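PDB 3OOS: Alpha/beta hydrolase family protein from Bacillus anthracis, which probably acts as a hydrolase of the alpha/beta fold family, its natural substrate and the reaction it catalyses not being established. Local coordinates for residues T110-V121 / K216-Y227. Numbering follows the deposited sequence. Where two conformers were deposited one is given.
Sequences TEAQESLTKIIV and KLKFVKIPSFIY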
ATOM      1  N   THR A 110      -9.682  -8.259  -8.538  1.00 10.40           N
ATOM      2  CA  THR A 110     -10.463  -8.248  -9.776  1.00 10.95           C
ATOM      3  C   THR A 110      -9.830  -9.092 -10.893  1.00 11.21           C
ATOM      4  O   THR A 110     -10.540  -9.659 -11.726  1.00 11.79           O
ATOM      5  CB  THR A 110     -10.768  -6.820 -10.276  1.00 10.83           C
ATOM      6  OG1 THR A 110      -9.544  -6.130 -10.551  1.00 11.72           O
ATOM      7  CG2 THR A 110     -11.581  -6.042  -9.233  1.00 11.07           C
ATOM      8  N   GLU A 111      -8.503  -9.169 -10.908  0.50 11.15           N
ATOM      9  CA  GLU A 111      -7.802  -9.948 -11.928  0.50 11.28           C
ATOM     10  C   GLU A 111      -7.703 -11.421 -11.550  0.50 11.35           C
ATOM     11  O   GLU A 111      -7.908 -12.298 -12.394  0.50 11.80           O
ATOM     12  CB  GLU A 111      -6.397  -9.389 -12.171  0.50 11.26           C
ATOM     13  CG  GLU A 111      -6.369  -8.026 -12.843  0.50 12.08           C
ATOM     14  CD  GLU A 111      -6.455  -8.110 -14.357  0.50 12.54           C
ATOM     15  OE1 GLU A 111      -5.607  -8.792 -14.971  0.50 12.38           O
ATOM     16  OE2 GLU A 111      -7.363  -7.476 -14.933  0.50 13.14           O
ATOM     17  N   ALA A 112      -7.390 -11.688 -10.283  1.00 11.22           N
ATOM     18  CA  ALA A 112      -6.986 -13.033  -9.856  1.00 11.01           C
ATOM     19  C   ALA A 112      -7.458 -13.443  -8.464  1.00 10.89           C
ATOM     20  O   ALA A 112      -6.687 -14.017  -7.691  1.00 10.80           O
ATOM     21  CB  ALA A 112      -5.452 -13.166  -9.957  1.00 11.12           C
ATOM     22  N   GLN A 113      -8.728 -13.186  -8.149  1.00 10.77           N
ATOM     23  CA  GLN A 113      -9.242 -13.495  -6.807  1.00 10.79           C
ATOM     24  C   GLN A 113      -9.135 -14.970  -6.437  1.00 10.71           C
ATOM     25  O   GLN A 113      -9.049 -15.305  -5.258  1.00 10.72           O
ATOM     26  CB  GLN A 113     -10.686 -13.007  -6.609  1.00 11.03           C
ATOM     27  CG  GLN A 113     -11.717 -13.642  -7.531  1.00 12.27           C
ATOM     28  CD  GLN A 113     -13.131 -13.191  -7.212  1.00 13.33           C
ATOM     29  OE1 GLN A 113     -13.575 -13.265  -6.067  1.00 14.70           O
ATOM     30  NE2 GLN A 113     -13.846 -12.725  -8.229  1.00 14.07           N
ATOM     31  N   GLU A 114      -9.118 -15.844  -7.442  1.00 10.77           N
ATOM     32  CA  GLU A 114      -9.055 -17.286  -7.193  0.50 11.05           C
ATOM     33  C   GLU A 114      -7.757 -17.686  -6.497  1.00 10.73           C
ATOM     34  O   GLU A 114      -7.703 -18.712  -5.821  1.00 11.00           O
ATOM     35  CB  GLU A 114      -9.255 -18.098  -8.481  0.50 11.39           C
ATOM     36  CG  GLU A 114      -9.189 -19.607  -8.259  0.50 12.74           C
ATOM     37  CD  GLU A 114      -9.825 -20.406  -9.368  0.50 14.16           C
ATOM     38  OE1 GLU A 114     -11.068 -20.382  -9.481  0.50 15.43           O
ATOM     39  OE2 GLU A 114      -9.079 -21.076 -10.110  0.50 14.98           O
ATOM     40  N   SER A 115      -6.721 -16.860  -6.646  1.00 10.19           N
ATOM     41  CA  SER A 115      -5.438 -17.099  -5.989  1.00  9.83           C
ATOM     42  C   SER A 115      -5.346 -16.503  -4.584  1.00  9.70           C
ATOM     43  O   SER A 115      -4.329 -16.666  -3.913  1.00  9.71           O
ATOM     44  CB  SER A 115      -4.303 -16.529  -6.839  1.00  9.48           C
ATOM     45  OG  SER A 115      -4.264 -17.150  -8.107  1.00 10.12           O
ATOM     46  N   LEU A 116      -6.394 -15.809  -4.147  1.00  9.65           N
ATOM     47  CA  LEU A 116      -6.351 -15.072  -2.880  1.00  9.67           C
ATOM     48  C   LEU A 116      -7.246 -15.666  -1.801  1.00  9.75           C
ATOM     49  O   LEU A 116      -8.404 -15.997  -2.054  1.00 10.31           O
ATOM     50  CB  LEU A 116      -6.717 -13.597  -3.098  1.00  9.56           C
ATOM     51  CG  LEU A 116      -5.837 -12.775  -4.046  1.00  9.47           C
ATOM     52  CD1 LEU A 116      -6.472 -11.416  -4.299  1.00  9.90           C
ATOM     53  CD2 LEU A 116      -4.413 -12.614  -3.506  1.00 11.07           C
ATOM     54  N   THR A 117      -6.695 -15.796  -0.595  1.00  9.81           N
ATOM     55  CA  THR A 117      -7.469 -16.223   0.573  1.00  9.93           C
ATOM     56  C   THR A 117      -8.293 -15.062   1.125  1.00  9.97           C
ATOM     57  O   THR A 117      -9.343 -15.271   1.747  1.00 10.38           O
ATOM     58  CB  THR A 117      -6.556 -16.745   1.700  1.00  9.97           C
ATOM     59  OG1 THR A 117      -5.590 -15.740   2.032  1.00  9.57           O
ATOM     60  CG2 THR A 117      -5.830 -18.015   1.274  1.00 10.06           C
ATOM     61  N   LYS A 118      -7.801 -13.846   0.893  1.00  9.57           N
ATOM     62  CA  LYS A 118      -8.399 -12.610   1.396  1.00  9.42           C
ATOM     63  C   LYS A 118      -7.629 -11.408   0.859  1.00  9.19           C
ATOM     64  O   LYS A 118      -6.491 -11.546   0.401  1.00  9.06           O
ATOM     65  CB  LYS A 118      -8.349 -12.568   2.933  1.00  9.50           C
ATOM     66  CG  LYS A 118      -6.932 -12.419   3.519  1.00  9.87           C
ATOM     67  CD  LYS A 118      -6.876 -12.797   4.991  1.00 11.00           C
ATOM     68  CE  LYS A 118      -6.802 -14.307   5.172  1.00 12.13           C
ATOM     69  NZ  LYS A 118      -6.983 -14.729   6.587  1.00 12.21           N
ATOM     70  N   ILE A 119      -8.253 -10.235   0.931  1.00  8.95           N
ATOM     71  CA  ILE A 119      -7.528  -8.973   0.779  1.00  8.89           C
ATOM     72  C   ILE A 119      -7.716  -8.103   2.016  1.00  9.01           C
ATOM     73  O   ILE A 119      -8.775  -8.132   2.660  1.00  9.26           O
ATOM     74  CB  ILE A 119      -7.911  -8.181  -0.505  1.00  8.76           C
ATOM     75  CG1 ILE A 119      -9.430  -7.967  -0.597  1.00  9.04           C
ATOM     76  CG2 ILE A 119      -7.341  -8.876  -1.746  1.00  8.85           C
ATOM     77  CD1 ILE A 119      -9.874  -7.069  -1.752  1.00  8.78           C
ATOM     78  N   ILE A 120      -6.660  -7.374   2.364  1.00  8.77           N
ATOM     79  CA  ILE A 120      -6.713  -6.336   3.386  1.00  9.15           C
ATOM     80  C   ILE A 120      -6.404  -5.034   2.662  1.00  8.82           C
ATOM     81  O   ILE A 120      -5.395  -4.935   1.961  1.00  8.93           O
ATOM     82  CB  ILE A 120      -5.720  -6.599   4.545  1.00  9.31           C
ATOM     83  CG1 ILE A 120      -6.233  -7.733   5.440  1.00 11.07           C
ATOM     84  CG2 ILE A 120      -5.532  -5.352   5.408  1.00 10.55           C
ATOM     85  CD1 ILE A 120      -5.621  -9.065   5.181  1.00 12.90           C
ATOM     86  N   VAL A 121      -7.294  -4.056   2.808  1.00  8.70           N
ATOM     87  CA  VAL A 121      -7.256  -2.842   1.993  1.00  8.67           C
ATOM     88  C   VAL A 121      -7.386  -1.607   2.875  1.00  8.46           C
ATOM     89  O   VAL A 121      -8.456  -1.333   3.421  1.00  8.68           O
ATOM     90  CB  VAL A 121      -8.396  -2.839   0.934  1.00  8.60           C
ATOM     91  CG1 VAL A 121      -8.259  -1.644  -0.006  1.00  8.91           C
ATOM     92  CG2 VAL A 121      -8.417  -4.148   0.136  1.00  9.35           C
ATOM     93  N   LYS A 216     -16.491  -3.851 -11.034  1.00 10.23           N
ATOM     94  CA  LYS A 216     -15.881  -5.163 -10.862  1.00 10.05           C
ATOM     95  C   LYS A 216     -15.862  -5.615  -9.401  1.00  9.79           C
ATOM     96  O   LYS A 216     -15.879  -6.815  -9.134  1.00  9.88           O
ATOM     97  CB  LYS A 216     -14.480  -5.209 -11.477  1.00 10.14           C
ATOM     98  CG  LYS A 216     -14.498  -5.345 -13.001  1.00 10.67           C
ATOM     99  CD  LYS A 216     -13.105  -5.600 -13.594  1.00 11.32           C
ATOM    100  CE  LYS A 216     -12.184  -4.389 -13.480  1.00 11.32           C
ATOM    101  NZ  LYS A 216     -12.714  -3.184 -14.198  1.00 11.35           N
ATOM    102  N   LEU A 217     -15.857  -4.668  -8.462  1.00  9.89           N
ATOM    103  CA  LEU A 217     -15.839  -5.021  -7.034  1.00  9.82           C
ATOM    104  C   LEU A 217     -17.068  -5.819  -6.592  1.00 10.23           C
ATOM    105  O   LEU A 217     -16.993  -6.609  -5.648  1.00 10.42           O
ATOM    106  CB  LEU A 217     -15.678  -3.784  -6.146  1.00  9.93           C
ATOM    107  CG  LEU A 217     -14.313  -3.090  -6.141  1.00  9.73           C
ATOM    108  CD1 LEU A 217     -14.302  -2.031  -5.055  1.00 10.34           C
ATOM    109  CD2 LEU A 217     -13.158  -4.074  -5.947  1.00 10.07           C
ATOM    110  N   LYS A 218     -18.186  -5.618  -7.289  1.00 10.54           N
ATOM    111  CA  LYS A 218     -19.433  -6.318  -6.988  0.50 10.87           C
ATOM    112  C   LYS A 218     -19.312  -7.823  -7.242  1.00 10.98           C
ATOM    113  O   LYS A 218     -20.142  -8.614  -6.781  1.00 11.10           O
ATOM    114  CB  LYS A 218     -20.584  -5.722  -7.807  0.50 10.99           C
ATOM    115  CG  LYS A 218     -20.843  -4.244  -7.525  0.50 11.61           C
ATOM    116  CD  LYS A 218     -21.893  -3.662  -8.459  0.50 12.79           C
ATOM    117  CE  LYS A 218     -22.462  -2.365  -7.902  0.50 13.71           C
ATOM    118  NZ  LYS A 218     -23.268  -1.621  -8.906  0.50 14.58           N
ATOM    119  N   PHE A 219     -18.271  -8.215  -7.974  1.00 10.89           N
ATOM    120  CA  PHE A 219     -18.056  -9.618  -8.328  1.00 11.22           C
ATOM    121  C   PHE A 219     -16.849 -10.233  -7.614  1.00 11.29           C
ATOM    122  O   PHE A 219     -16.466 -11.373  -7.892  1.00 11.67           O
ATOM    123  CB  PHE A 219     -17.971  -9.773  -9.851  1.00 11.22           C
ATOM    124  CG  PHE A 219     -19.195  -9.272 -10.565  1.00 11.62           C
ATOM    125  CD1 PHE A 219     -20.336 -10.063 -10.650  1.00 12.14           C
ATOM    126  CD2 PHE A 219     -19.226  -7.990 -11.113  1.00 12.04           C
ATOM    127  CE1 PHE A 219     -21.483  -9.597 -11.288  1.00 12.44           C
ATOM    128  CE2 PHE A 219     -20.370  -7.519 -11.758  1.00 12.27           C
ATOM    129  CZ  PHE A 219     -21.497  -8.322 -11.845  1.00 12.17           C
ATOM    130  N   VAL A 220     -16.271  -9.470  -6.688  1.00 11.29           N
ATOM    131  CA  VAL A 220     -15.205  -9.953  -5.809  1.00 11.60           C
ATOM    132  C   VAL A 220     -15.855 -10.689  -4.631  1.00 11.78           C
ATOM    133  O   VAL A 220     -16.609 -10.094  -3.854  1.00 12.22           O
ATOM    134  CB  VAL A 220     -14.302  -8.787  -5.323  1.00 11.35           C
ATOM    135  CG1 VAL A 220     -13.341  -9.244  -4.218  1.00 11.42           C
ATOM    136  CG2 VAL A 220     -13.524  -8.194  -6.504  1.00 12.13           C
ATOM    137  N   LYS A 221     -15.559 -11.983  -4.510  1.00 11.83           N
ATOM    138  CA  LYS A 221     -16.285 -12.862  -3.588  1.00 12.14           C
ATOM    139  C   LYS A 221     -15.465 -13.302  -2.372  1.00 11.76           C
ATOM    140  O   LYS A 221     -15.991 -13.942  -1.457  1.00 12.60           O
ATOM    141  CB  LYS A 221     -16.828 -14.094  -4.336  1.00 12.77           C
ATOM    142  CG  LYS A 221     -17.647 -13.793  -5.609  1.00 14.11           C
ATOM    143  CD  LYS A 221     -18.741 -12.729  -5.415  1.00 16.40           C
ATOM    144  CE  LYS A 221     -19.859 -13.169  -4.471  1.00 17.80           C
ATOM    145  NZ  LYS A 221     -20.641 -14.336  -4.976  1.00 19.41           N
ATOM    146  N   ILE A 222     -14.188 -12.930  -2.359  1.00 11.23           N
ATOM    147  CA  ILE A 222     -13.268 -13.315  -1.287  0.50 10.73           C
ATOM    148  C   ILE A 222     -13.435 -12.434  -0.045  1.00 10.85           C
ATOM    149  O   ILE A 222     -13.914 -11.299  -0.151  1.00 10.80           O
ATOM    150  CB  ILE A 222     -11.787 -13.272  -1.759  0.50 10.42           C
ATOM    151  CG1 ILE A 222     -11.357 -11.839  -2.090  0.50  9.47           C
ATOM    152  CG2 ILE A 222     -11.571 -14.200  -2.953  0.50 10.36           C
ATOM    153  CD1 ILE A 222      -9.920 -11.723  -2.554  0.50  7.88           C
ATOM    154  N   PRO A 223     -13.046 -12.956   1.147  1.00 10.76           N
ATOM    155  CA  PRO A 223     -13.071 -12.106   2.337  1.00 10.85           C
ATOM    156  C   PRO A 223     -12.234 -10.853   2.114  1.00 10.70           C
ATOM    157  O   PRO A 223     -11.099 -10.936   1.639  1.00 10.66           O
ATOM    158  CB  PRO A 223     -12.435 -12.991   3.411  1.00 10.93           C
ATOM    159  CG  PRO A 223     -12.764 -14.372   2.985  1.00 11.14           C
ATOM    160  CD  PRO A 223     -12.675 -14.345   1.487  1.00 10.89           C
ATOM    161  N   SER A 224     -12.815  -9.702   2.427  1.00 10.44           N
ATOM    162  CA  SER A 224     -12.173  -8.423   2.172  1.00 10.34           C
ATOM    163  C   SER A 224     -12.244  -7.560   3.417  1.00 10.37           C
ATOM    164  O   SER A 224     -13.329  -7.200   3.874  1.00 11.30           O
ATOM    165  CB  SER A 224     -12.844  -7.730   0.986  1.00 10.09           C
ATOM    166  OG  SER A 224     -12.745  -8.552  -0.165  1.00 10.14           O
ATOM    167  N   PHE A 225     -11.079  -7.245   3.973  1.00  9.93           N
ATOM    168  CA  PHE A 225     -11.009  -6.504   5.222  1.00  9.89           C
ATOM    169  C   PHE A 225     -10.542  -5.084   4.939  1.00  9.74           C
ATOM    170  O   PHE A 225      -9.356  -4.839   4.711  1.00  9.75           O
ATOM    171  CB  PHE A 225     -10.101  -7.234   6.224  1.00  9.98           C
ATOM    172  CG  PHE A 225     -10.545  -8.644   6.518  1.00 10.56           C
ATOM    173  CD1 PHE A 225     -11.474  -8.901   7.524  1.00 11.47           C
ATOM    174  CD2 PHE A 225     -10.043  -9.715   5.782  1.00 10.87           C
ATOM    175  CE1 PHE A 225     -11.897 -10.209   7.791  1.00 12.20           C
ATOM    176  CE2 PHE A 225     -10.455 -11.023   6.045  1.00 11.45           C
ATOM    177  CZ  PHE A 225     -11.383 -11.270   7.050  1.00 11.83           C
ATOM    178  N   ILE A 226     -11.503  -4.166   4.926  1.00  9.62           N
ATOM    179  CA  ILE A 226     -11.259  -2.771   4.567  1.00  9.34           C
ATOM    180  C   ILE A 226     -11.087  -1.955   5.843  1.00  9.34           C
ATOM    181  O   ILE A 226     -11.797  -2.172   6.816  1.00  9.48           O
ATOM    182  CB  ILE A 226     -12.441  -2.185   3.728  1.00  9.52           C
ATOM    183  CG1 ILE A 226     -12.973  -3.198   2.693  1.00  9.21           C
ATOM    184  CG2 ILE A 226     -12.064  -0.850   3.084  1.00  9.15           C
ATOM    185  CD1 ILE A 226     -11.921  -3.779   1.728  1.00  9.33           C
ATOM    186  N   TYR A 227     -10.134  -1.028   5.849  1.00  9.19           N
ATOM    187  CA  TYR A 227      -9.957  -0.144   7.004  1.00  9.28           C
ATOM    188  C   TYR A 227      -9.486   1.229   6.541  1.00  9.35           C
ATOM    189  O   TYR A 227      -8.965   1.375   5.433  1.00  9.35           O
ATOM    190  CB  TYR A 227      -8.972  -0.741   8.034  1.00  9.37           C
ATOM    191  CG  TYR A 227      -7.524  -0.647   7.600  1.00  9.42           C
ATOM    192  CD1 TYR A 227      -6.782   0.515   7.827  1.00  9.76           C
ATOM    193  CD2 TYR A 227      -6.900  -1.712   6.947  1.00  9.66           C
ATOM    194  CE1 TYR A 227      -5.462   0.617   7.415  1.00  9.93           C
ATOM    195  CE2 TYR A 227      -5.573  -1.623   6.537  1.00  9.94           C
ATOM    196  CZ  TYR A 227      -4.863  -0.453   6.773  1.00  9.70           C
ATOM    197  OH  TYR A 227      -3.556  -0.345   6.358  1.00 10.56           O
TER
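Two neighbouring parallel strands of the central sheet meet here, Ile119, Ile120 and Val121 pairing with Ser224, Phe225 and Ile226. The ladder has four hydrogen bonds. Ile119 N is bonded to Pro223 O and Phe225 N to Ile119 O; Val121 N then bonds to Phe225 O, and Tyr227 N to Val121 O. Segments 118-121 and 224-227 run within 5° of parallel. On one face Val121 and Ile226 lie side by side, with Val121 CB 3.7 Å from Ile226 CD1, and helix 100-112 packs over Val121. On the other face Ile120 CG1 meets Phe225 CB at 4.0 Å. Ile120 CG2 reaches the edge of the Tyr227 ring, in its plane, 3.9 Å from Tyr227 CE2. This is the alpha/beta hydrolase sheet, in which strand 116-122 lies between 93-98 and 224-229. The Tyr227 hydroxyl hydrogen-bonds His98, next to Ser99 of a probable nucleophile elbow.

Before the strands, Gln113 clasps the loop that leads into strand 224-229. Gln113 OE1 takes the N-H of Lys221 N at 2.8 Å, nearly straight at 173°. Gln113 NE2 gives a hydrogen to Phe219 O at 3.0 Å, with that oxygen in the amide plane. These two bonds fix the rotation of the amide. Ile222, just before strand 224-229, touches Leu116 and Ile119. In the conformer given, its CG1 sits between the backbone N and carbonyl carbon (chi1 66°), and the extended branch carries Ile222 CD1 to 3.8 Å from Leu116 CB and 3.9 Å from Ile119 CG2. On helix 100-112, Thr110 CG2 touches Lys216 CB, Leu217 CD2 and Val220 CG2, while Thr110 OG1 bonds back to Val107 O.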